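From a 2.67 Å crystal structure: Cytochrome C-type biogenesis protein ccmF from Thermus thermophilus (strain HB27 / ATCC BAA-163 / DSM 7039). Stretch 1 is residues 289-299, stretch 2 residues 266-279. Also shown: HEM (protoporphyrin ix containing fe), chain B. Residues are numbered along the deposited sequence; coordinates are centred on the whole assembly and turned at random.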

ATOM      1  N   THR A 289       2.713  24.651   5.426  1.00 34.61           N
ATOM      2  CA  THR A 289       2.554  24.779   3.978  1.00 41.35           C
ATOM      3  C   THR A 289       2.805  23.449   3.272  1.00 49.08           C
ATOM      4  O   THR A 289       1.963  22.968   2.493  1.00 65.99           O
ATOM      5  CB  THR A 289       3.543  25.829   3.454  1.00 39.63           C
ATOM      6  OG1 THR A 289       3.355  27.065   4.153  1.00 51.43           O
ATOM      7  CG2 THR A 289       3.364  26.061   1.965  1.00 31.07           C
ATOM      8  N   TRP A 290       3.934  22.814   3.593  1.00 33.18           N
ATOM      9  CA  TRP A 290       4.272  21.536   2.983  1.00 29.98           C
ATOM     10  C   TRP A 290       3.395  20.419   3.506  1.00 44.28           C
ATOM     11  O   TRP A 290       3.184  19.430   2.807  1.00 65.57           O
ATOM     12  CB  TRP A 290       5.743  21.209   3.227  1.00 26.49           C
ATOM     13  CG  TRP A 290       6.653  22.074   2.426  1.00 33.39           C
ATOM     14  CD1 TRP A 290       7.585  22.937   2.919  1.00 31.36           C
ATOM     15  CD2 TRP A 290       6.741  22.164   0.992  1.00 56.01           C
ATOM     16  NE1 TRP A 290       8.234  23.572   1.891  1.00 35.08           N
ATOM     17  CE2 TRP A 290       7.736  23.114   0.699  1.00 53.17           C
ATOM     18  CE3 TRP A 290       6.076  21.533  -0.071  1.00 73.43           C
ATOM     19  CZ2 TRP A 290       8.075  23.453  -0.607  1.00 65.11           C
ATOM     20  CZ3 TRP A 290       6.413  21.873  -1.360  1.00 75.04           C
ATOM     21  CH2 TRP A 290       7.407  22.819  -1.620  1.00 72.13           C
ATOM     22  N   ASN A 291       2.854  20.579   4.716  1.00 40.71           N
ATOM     23  CA  ASN A 291       1.964  19.566   5.256  1.00 28.72           C
ATOM     24  C   ASN A 291       0.629  19.564   4.550  1.00 35.67           C
ATOM     25  O   ASN A 291       0.129  18.485   4.213  1.00 59.29           O
ATOM     26  CB  ASN A 291       1.741  19.783   6.739  1.00 32.41           C
ATOM     27  CG  ASN A 291       2.602  18.908   7.549  1.00 40.09           C
ATOM     28  OD1 ASN A 291       2.627  17.711   7.316  1.00 36.22           O
ATOM     29  ND2 ASN A 291       3.324  19.480   8.510  1.00 46.38           N
ATOM     30  N   PHE A 292       0.071  20.761   4.301  1.00 31.00           N
ATOM     31  CA  PHE A 292      -1.151  20.907   3.512  1.00 32.53           C
ATOM     32  C   PHE A 292      -0.951  20.363   2.099  1.00 34.69           C
ATOM     33  O   PHE A 292      -1.785  19.582   1.600  1.00 37.55           O
ATOM     34  CB  PHE A 292      -1.557  22.385   3.452  1.00 35.80           C
ATOM     35  CG  PHE A 292      -2.156  22.929   4.726  1.00 35.68           C
ATOM     36  CD1 PHE A 292      -3.061  22.179   5.467  1.00 43.12           C
ATOM     37  CD2 PHE A 292      -1.854  24.219   5.151  1.00 29.32           C
ATOM     38  CE1 PHE A 292      -3.630  22.689   6.633  1.00 41.20           C
ATOM     39  CE2 PHE A 292      -2.386  24.720   6.334  1.00 36.40           C
ATOM     40  CZ  PHE A 292      -3.287  23.952   7.071  1.00 42.76           C
ATOM     41  N   ALA A 293       0.193  20.718   1.477  1.00 25.94           N
ATOM     42  CA  ALA A 293       0.546  20.216   0.147  1.00 22.77           C
ATOM     43  C   ALA A 293       0.667  18.693   0.127  1.00 28.98           C
ATOM     44  O   ALA A 293       0.098  18.027  -0.749  1.00 39.25           O
ATOM     45  CB  ALA A 293       1.853  20.859  -0.322  1.00 22.58           C
ATOM     46  N   PHE A 294       1.352  18.122   1.123  1.00 30.71           N
ATOM     47  CA  PHE A 294       1.621  16.693   1.117  1.00 26.25           C
ATOM     48  C   PHE A 294       0.376  15.876   1.431  1.00 29.48           C
ATOM     49  O   PHE A 294       0.204  14.795   0.863  1.00 37.34           O
ATOM     50  CB  PHE A 294       2.748  16.348   2.087  1.00 26.57           C
ATOM     51  CG  PHE A 294       4.120  16.649   1.553  1.00 30.71           C
ATOM     52  CD1 PHE A 294       4.372  16.579   0.192  1.00 34.22           C
ATOM     53  CD2 PHE A 294       5.167  16.975   2.409  1.00 39.87           C
ATOM     54  CE1 PHE A 294       5.633  16.858  -0.315  1.00 44.53           C
ATOM     55  CE2 PHE A 294       6.436  17.253   1.912  1.00 48.08           C
ATOM     56  CZ  PHE A 294       6.666  17.195   0.546  1.00 48.35           C
ATOM     57  N   VAL A 295      -0.506  16.360   2.314  1.00 24.61           N
ATOM     58  CA  VAL A 295      -1.706  15.573   2.606  1.00 35.21           C
ATOM     59  C   VAL A 295      -2.692  15.641   1.439  1.00 50.20           C
ATOM     60  O   VAL A 295      -3.352  14.640   1.126  1.00 63.12           O
ATOM     61  CB  VAL A 295      -2.352  15.980   3.949  1.00 35.74           C
ATOM     62  CG1 VAL A 295      -2.886  17.378   3.936  1.00 30.26           C
ATOM     63  CG2 VAL A 295      -3.433  14.963   4.386  1.00 38.08           C
ATOM     64  N   THR A 296      -2.731  16.775   0.705  1.00 49.19           N
ATOM     65  CA  THR A 296      -3.590  16.834  -0.480  1.00 45.35           C
ATOM     66  C   THR A 296      -3.071  15.924  -1.592  1.00 37.51           C
ATOM     67  O   THR A 296      -3.833  15.115  -2.148  1.00 44.97           O
ATOM     68  CB  THR A 296      -3.715  18.280  -0.976  1.00 45.99           C
ATOM     69  OG1 THR A 296      -4.196  19.124   0.080  1.00 47.89           O
ATOM     70  CG2 THR A 296      -4.652  18.360  -2.169  1.00 45.89           C
ATOM     71  N   LEU A 297      -1.760  15.982  -1.853  1.00 30.52           N
ATOM     72  CA  LEU A 297      -1.149  15.196  -2.918  1.00 24.03           C
ATOM     73  C   LEU A 297      -1.165  13.707  -2.590  1.00 34.85           C
ATOM     74  O   LEU A 297      -1.491  12.885  -3.449  1.00 50.88           O
ATOM     75  CB  LEU A 297       0.279  15.682  -3.161  1.00 21.71           C
ATOM     76  CG  LEU A 297       0.385  17.007  -3.918  1.00 21.78           C
ATOM     77  CD1 LEU A 297       1.817  17.548  -3.880  1.00 22.71           C
ATOM     78  CD2 LEU A 297      -0.117  16.903  -5.339  1.00 21.38           C
ATOM     79  N   ALA A 298      -0.821  13.351  -1.344  1.00 33.57           N
ATOM     80  CA  ALA A 298      -0.858  11.969  -0.872  1.00 22.22           C
ATOM     81  C   ALA A 298      -2.261  11.382  -0.895  1.00 27.45           C
ATOM     82  O   ALA A 298      -2.440  10.221  -1.278  1.00 40.25           O
ATOM     83  CB  ALA A 298      -0.284  11.890   0.545  1.00 27.22           C
ATOM     84  N   PHE A 299      -3.275  12.180  -0.523  1.00 25.71           N
ATOM     85  CA  PHE A 299      -4.647  11.686  -0.491  1.00 26.31           C
ATOM     86  C   PHE A 299      -5.191  11.419  -1.891  1.00 45.94           C
ATOM     87  O   PHE A 299      -5.797  10.367  -2.141  1.00 69.72           O
ATOM     88  CB  PHE A 299      -5.529  12.690   0.246  1.00 19.09           C
ATOM     89  CG  PHE A 299      -6.993  12.463   0.043  1.00 27.92           C
ATOM     90  CD1 PHE A 299      -7.615  11.389   0.651  1.00 29.72           C
ATOM     91  CD2 PHE A 299      -7.753  13.315  -0.767  1.00 39.58           C
ATOM     92  CE1 PHE A 299      -8.961  11.164   0.463  1.00 37.02           C
ATOM     93  CE2 PHE A 299      -9.103  13.076  -0.957  1.00 40.10           C
ATOM     94  CZ  PHE A 299      -9.699  11.998  -0.341  1.00 37.92           C
TER
HETATM   95  CHA HEM B 701       9.696   8.730  12.579  1.00 41.84           C
HETATM   96  CHB HEM B 701      13.534  10.834  10.377  1.00 49.80           C
HETATM   97  CHC HEM B 701      12.728   8.089   6.381  1.00 46.41           C
HETATM   98  CHD HEM B 701       9.233   5.730   8.832  1.00 48.24           C
HETATM   99  C1A HEM B 701      10.799   9.516  12.282  1.00 51.28           C
HETATM  100  C2A HEM B 701      11.308  10.503  13.170  1.00 53.30           C
HETATM  101  C3A HEM B 701      12.375  11.094  12.562  1.00 47.51           C
HETATM  102  C4A HEM B 701      12.548  10.499  11.299  1.00 50.50           C
HETATM  103  CMA HEM B 701      13.231  12.194  13.123  1.00 41.61           C
HETATM  104  CAA HEM B 701      10.775  10.846  14.552  1.00 48.22           C
HETATM  105  CBA HEM B 701      11.240   9.831  15.613  1.00 48.79           C
HETATM  106  CGA HEM B 701      12.740   9.852  15.776  1.00 68.38           C
HETATM  107  O1A HEM B 701      13.406   8.821  15.531  1.00 78.58           O
HETATM  108  O2A HEM B 701      13.310  10.901  16.156  1.00 74.03           O
HETATM  109  C1B HEM B 701      13.599  10.258   9.091  1.00 37.54           C
HETATM  110  C2B HEM B 701      14.458  10.733   8.072  1.00 38.85           C
HETATM  111  C3B HEM B 701      14.247   9.983   6.956  1.00 42.30           C
HETATM  112  C4B HEM B 701      13.194   9.027   7.298  1.00 36.59           C
HETATM  113  CMB HEM B 701      15.444  11.852   8.192  1.00 38.20           C
HETATM  114  CAB HEM B 701      14.899  10.099   5.647  1.00 56.09           C
HETATM  115  CBB HEM B 701      14.130  10.884   4.642  1.00 57.44           C
HETATM  116  C1C HEM B 701      11.770   7.165   6.737  1.00 32.81           C
HETATM  117  C2C HEM B 701      11.435   6.031   5.998  1.00 22.09           C
HETATM  118  C3C HEM B 701      10.453   5.386   6.710  1.00 20.59           C
HETATM  119  C4C HEM B 701      10.184   6.113   7.894  1.00 30.76           C
HETATM  120  CMC HEM B 701      11.998   5.571   4.677  1.00 20.80           C
HETATM  121  CAC HEM B 701       9.797   4.157   6.300  1.00 20.41           C
HETATM  122  CBC HEM B 701      10.250   2.862   6.859  1.00 27.00           C
HETATM  123  C1D HEM B 701       8.996   6.374  10.056  1.00 45.53           C
HETATM  124  C2D HEM B 701       7.916   6.042  10.993  1.00 45.29           C
HETATM  125  C3D HEM B 701       8.034   6.876  12.051  1.00 46.44           C
HETATM  126  C4D HEM B 701       9.213   7.719  11.749  1.00 40.51           C
HETATM  127  CMD HEM B 701       6.872   4.976  10.807  1.00 40.02           C
HETATM  128  CAD HEM B 701       7.148   6.930  13.285  1.00 47.46           C
HETATM  129  CBD HEM B 701       6.227   8.152  13.184  1.00 52.06           C
HETATM  130  CGD HEM B 701       5.193   8.253  14.281  1.00 47.94           C
HETATM  131  O1D HEM B 701       5.317   9.079  15.215  1.00 41.28           O
HETATM  132  O2D HEM B 701       4.186   7.523  14.248  1.00 49.50           O
HETATM  133  NA  HEM B 701      11.571   9.553  11.138  1.00 63.47           N
HETATM  134  NB  HEM B 701      12.856   9.257   8.576  1.00 39.48           N
HETATM  135  NC  HEM B 701      11.035   7.185   7.891  1.00 40.47           N
HETATM  136  ND  HEM B 701       9.715   7.356  10.565  1.00 57.77           N
HETATM  137 FE   HEM B 701      11.375   8.228   9.622  1.00 52.30          FE
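Stretch 2 (266-279) IPWLLATAFLHTAF

Residues 266-279 form a helix, as do residues 289-299, and the backbone bonding supports both assignments: in stretch 2, A271 N reaches P267 O at 2.8 Å and A278 N reaches F274 O at 2.8 Å, and in stretch 1, F294 N reaches W290 O at 2.8 Å and A298 N reaches F294 O at 2.8 Å, the i to i-4 spacing of an alpha helix. The two N-to-C directions differ by 158°, so the helices run nearly antiparallel, with a signed crossing angle of -158°. Their axes approach to 8.3 Å. The register follows from the nearest CA pairs: N291 CA to T277 CA is 5.8 Å, F294 CA to F274 CA 5.1 Å and A298 CA to L270 CA 5.0 Å. Numbers rise in one helix as they fall in the other, as the antiparallel direction requires. Together the stretches bury 554 Å², and F294, F274 and N291 have the largest shares.

F294 directs its CA-to-CB bond toward stretch 2, with chi1 at -79° (m). Its CB lies 3.6 Å from F274 CB, while A273 CB stands 4.1 Å from the centroid of its six ring atoms and 12° off the ring normal, a CH-pi contact over one face. T277 OG1 approaches the edge of the same ring, 3.5 Å from F294 CD2.

F274, with chi1 at 167° (t), sets out sideways, and its ring packs against V295. V295 CB is 3.8 Å from the centroid of the F274 ring and 21° off its normal, again over a face; the closest atoms are V295 CB and F274 CE1, at 3.6 Å. Each phenylalanine therefore offers a ring face to an aliphatic CB of the opposing helix.

N291 supplies the polar part of the contact. Its CB leaves sideways, but the amide end comes nearer, and both ends of that amide are used: N291 ND2 donates to T277 O at 2.8 Å with an N-H...O angle of 162°, and T277 OG1 donates to N291 OD1 at 2.9 Å. Although A278 N is only 3.0 Å from N291 OD1, the angle is poor and the pair is no hydrogen bond; A278 N is bonded to F274 O within its own helix.

Toward the start of stretch 2 the contact is carried by small and aliphatic groups. A298 CB meets L270 CB at 3.7 Å, and L270 CD1 lies 3.9 Å from L297 O. On stretch 2, H276 is turned to the heme, its NE2 binding the iron, HEM FE, at 2.3 Å.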

ATOM      1  N   ILE A 266       3.792   5.800  -5.867  1.00 45.21           N
ATOM      2  CA  ILE A 266       3.528   7.242  -5.715  1.00 46.23           C
ATOM      3  C   ILE A 266       2.783   7.635  -4.429  1.00 52.60           C
ATOM      4  O   ILE A 266       3.285   8.547  -3.751  1.00 76.88           O
ATOM      5  CB  ILE A 266       2.822   7.834  -6.965  1.00 43.90           C
ATOM      6  CG1 ILE A 266       3.725   7.851  -8.209  1.00 44.81           C
ATOM      7  CG2 ILE A 266       2.306   9.265  -6.753  1.00 50.32           C
ATOM      8  CD1 ILE A 266       3.230   7.032  -9.375  1.00 54.22           C
ATOM      9  N   PRO A 267       1.640   7.023  -4.012  1.00 32.45           N
ATOM     10  CA  PRO A 267       1.009   7.484  -2.750  1.00 23.77           C
ATOM     11  C   PRO A 267       1.827   7.177  -1.507  1.00 33.93           C
ATOM     12  O   PRO A 267       1.965   8.056  -0.637  1.00 42.54           O
ATOM     13  CB  PRO A 267      -0.328   6.729  -2.720  1.00 31.87           C
ATOM     14  CG  PRO A 267      -0.508   6.194  -4.060  1.00 40.04           C
ATOM     15  CD  PRO A 267       0.842   5.907  -4.548  1.00 38.27           C
ATOM     16  N   TRP A 268       2.396   5.958  -1.437  1.00 24.98           N
ATOM     17  CA  TRP A 268       3.237   5.522  -0.324  1.00 34.19           C
ATOM     18  C   TRP A 268       4.431   6.443  -0.104  1.00 49.40           C
ATOM     19  O   TRP A 268       4.849   6.658   1.045  1.00 66.87           O
ATOM     20  CB  TRP A 268       3.745   4.094  -0.566  1.00 39.14           C
ATOM     21  CG  TRP A 268       4.667   3.638   0.543  1.00 41.11           C
ATOM     22  CD1 TRP A 268       4.285   3.104   1.731  1.00 33.07           C
ATOM     23  CD2 TRP A 268       6.106   3.727   0.588  1.00 55.34           C
ATOM     24  NE1 TRP A 268       5.384   2.846   2.505  1.00 39.11           N
ATOM     25  CE2 TRP A 268       6.512   3.222   1.832  1.00 52.05           C
ATOM     26  CE3 TRP A 268       7.081   4.213  -0.292  1.00 66.31           C
ATOM     27  CZ2 TRP A 268       7.849   3.158   2.215  1.00 60.06           C
ATOM     28  CZ3 TRP A 268       8.411   4.143   0.091  1.00 68.42           C
ATOM     29  CH2 TRP A 268       8.780   3.620   1.332  1.00 65.77           C
ATOM     30  N   LEU A 269       5.004   6.969  -1.189  1.00 46.50           N
ATOM     31  CA  LEU A 269       6.079   7.952  -1.083  1.00 34.84           C
ATOM     32  C   LEU A 269       5.593   9.233  -0.402  1.00 46.22           C
ATOM     33  O   LEU A 269       6.196   9.702   0.575  1.00 65.55           O
ATOM     34  CB  LEU A 269       6.645   8.246  -2.476  1.00 20.82           C
ATOM     35  CG  LEU A 269       7.591   7.195  -3.075  1.00 35.97           C
ATOM     36  CD1 LEU A 269       7.945   7.529  -4.528  1.00 48.59           C
ATOM     37  CD2 LEU A 269       8.832   7.023  -2.234  1.00 40.13           C
ATOM     38  N   LEU A 270       4.461   9.774  -0.871  1.00 40.49           N
ATOM     39  CA  LEU A 270       4.000  11.079  -0.396  1.00 39.80           C
ATOM     40  C   LEU A 270       3.471  10.980   1.026  1.00 48.91           C
ATOM     41  O   LEU A 270       3.782  11.830   1.874  1.00 50.93           O
ATOM     42  CB  LEU A 270       2.937  11.625  -1.350  1.00 30.27           C
ATOM     43  CG  LEU A 270       3.415  11.784  -2.796  1.00 24.23           C
ATOM     44  CD1 LEU A 270       2.252  11.773  -3.797  1.00 22.44           C
ATOM     45  CD2 LEU A 270       4.289  13.022  -2.955  1.00 26.68           C
ATOM     46  N   ALA A 271       2.762   9.882   1.323  1.00 43.22           N
ATOM     47  CA  ALA A 271       2.328   9.590   2.685  1.00 34.40           C
ATOM     48  C   ALA A 271       3.501   9.329   3.626  1.00 45.24           C
ATOM     49  O   ALA A 271       3.344   9.456   4.842  1.00 58.42           O
ATOM     50  CB  ALA A 271       1.365   8.403   2.697  1.00 23.92           C
ATOM     51  N   THR A 272       4.687   9.204   3.080  1.00 38.27           N
ATOM     52  CA  THR A 272       5.873   9.097   3.942  1.00 37.66           C
ATOM     53  C   THR A 272       6.409  10.497   4.149  1.00 41.96           C
ATOM     54  O   THR A 272       6.701  10.865   5.263  1.00 55.91           O
ATOM     55  CB  THR A 272       7.002   8.378   3.239  1.00 31.60           C
ATOM     56  OG1 THR A 272       6.337   7.158   3.008  1.00 40.65           O
ATOM     57  CG2 THR A 272       8.152   8.088   4.165  1.00 24.89           C
ATOM     58  N   ALA A 273       6.490  11.277   3.095  1.00 35.04           N
ATOM     59  CA  ALA A 273       6.995  12.644   3.255  1.00 30.77           C
ATOM     60  C   ALA A 273       6.051  13.395   4.175  1.00 42.77           C
ATOM     61  O   ALA A 273       6.467  14.093   5.073  1.00 45.68           O
ATOM     62  CB  ALA A 273       7.031  13.270   1.904  1.00 31.16           C
ATOM     63  N   PHE A 274       4.780  13.162   3.969  1.00 39.58           N
ATOM     64  CA  PHE A 274       3.757  13.834   4.786  1.00 38.65           C
ATOM     65  C   PHE A 274       3.893  13.409   6.235  1.00 43.72           C
ATOM     66  O   PHE A 274       3.844  14.236   7.060  1.00 55.12           O
ATOM     67  CB  PHE A 274       2.385  13.501   4.236  1.00 31.54           C
ATOM     68  CG  PHE A 274       1.269  13.858   5.154  1.00 25.51           C
ATOM     69  CD1 PHE A 274       1.146  15.126   5.616  1.00 39.43           C
ATOM     70  CD2 PHE A 274       0.371  12.912   5.557  1.00 33.32           C
ATOM     71  CE1 PHE A 274       0.109  15.437   6.458  1.00 59.39           C
ATOM     72  CE2 PHE A 274      -0.663  13.222   6.399  1.00 48.20           C
ATOM     73  CZ  PHE A 274      -0.796  14.490   6.848  1.00 59.34           C
ATOM     74  N   LEU A 275       4.170  12.150   6.501  1.00 41.41           N
ATOM     75  CA  LEU A 275       4.298  11.671   7.888  1.00 39.30           C
ATOM     76  C   LEU A 275       5.405  12.448   8.608  1.00 54.14           C
ATOM     77  O   LEU A 275       5.202  12.899   9.713  1.00 63.31           O
ATOM     78  CB  LEU A 275       4.624  10.190   7.759  1.00 21.67           C
ATOM     79  CG  LEU A 275       4.350   9.349   8.978  1.00 20.12           C
ATOM     80  CD1 LEU A 275       4.460   7.901   8.642  1.00 30.69           C
ATOM     81  CD2 LEU A 275       5.355   9.675  10.030  1.00 24.27           C
ATOM     82  N   HIS A 276       6.550  12.572   7.965  1.00 53.47           N
ATOM     83  CA  HIS A 276       7.683  13.329   8.520  1.00 53.09           C
ATOM     84  C   HIS A 276       7.329  14.811   8.671  1.00 61.79           C
ATOM     85  O   HIS A 276       7.707  15.347   9.664  1.00 73.07           O
ATOM     86  CB  HIS A 276       8.945  13.051   7.697  1.00 46.53           C
ATOM     87  CG  HIS A 276       9.531  11.697   7.902  1.00 38.53           C
ATOM     88  ND1 HIS A 276       8.800  10.571   7.836  1.00 32.01           N
ATOM     89  CD2 HIS A 276      10.775  11.299   8.154  1.00 36.86           C
ATOM     90  CE1 HIS A 276       9.563   9.548   8.063  1.00 35.60           C
ATOM     91  NE2 HIS A 276      10.763   9.956   8.275  1.00 34.06           N
ATOM     92  N   THR A 277       6.664  15.468   7.721  1.00 53.53           N
ATOM     93  CA  THR A 277       6.345  16.890   7.888  1.00 43.17           C
ATOM     94  C   THR A 277       5.306  17.049   8.998  1.00 31.41           C
ATOM     95  O   THR A 277       5.356  18.037   9.692  1.00 30.74           O
ATOM     96  CB  THR A 277       6.294  17.570   6.524  1.00 40.76           C
ATOM     97  OG1 THR A 277       5.113  17.150   5.879  1.00 56.01           O
ATOM     98  CG2 THR A 277       7.422  17.106   5.658  1.00 23.09           C
ATOM     99  N   ALA A 278       4.365  16.114   9.116  1.00 30.05           N
ATOM    100  CA  ALA A 278       3.342  16.211  10.162  1.00 31.19           C
ATOM    101  C   ALA A 278       4.051  16.079  11.478  1.00 43.25           C
ATOM    102  O   ALA A 278       3.802  16.863  12.308  1.00 62.30           O
ATOM    103  CB  ALA A 278       2.322  15.136  10.010  1.00 27.07           C
ATOM    104  N   PHE A 279       4.990  15.170  11.591  1.00 38.10           N
ATOM    105  CA  PHE A 279       5.737  15.074  12.844  1.00 39.09           C
ATOM    106  C   PHE A 279       6.457  16.386  13.152  1.00 49.84           C
ATOM    107  O   PHE A 279       6.432  16.799  14.279  1.00 61.77           O
ATOM    108  CB  PHE A 279       6.785  13.992  12.675  1.00 30.50           C
ATOM    109  CG  PHE A 279       7.783  14.035  13.781  1.00 40.99           C
ATOM    110  CD1 PHE A 279       7.430  13.666  15.053  1.00 47.33           C
ATOM    111  CD2 PHE A 279       9.038  14.540  13.573  1.00 57.36           C
ATOM    112  CE1 PHE A 279       8.333  13.751  16.087  1.00 58.96           C
ATOM    113  CE2 PHE A 279       9.937  14.626  14.611  1.00 67.04           C
ATOM    114  CZ  PHE A 279       9.589  14.222  15.865  1.00 65.14           C
TER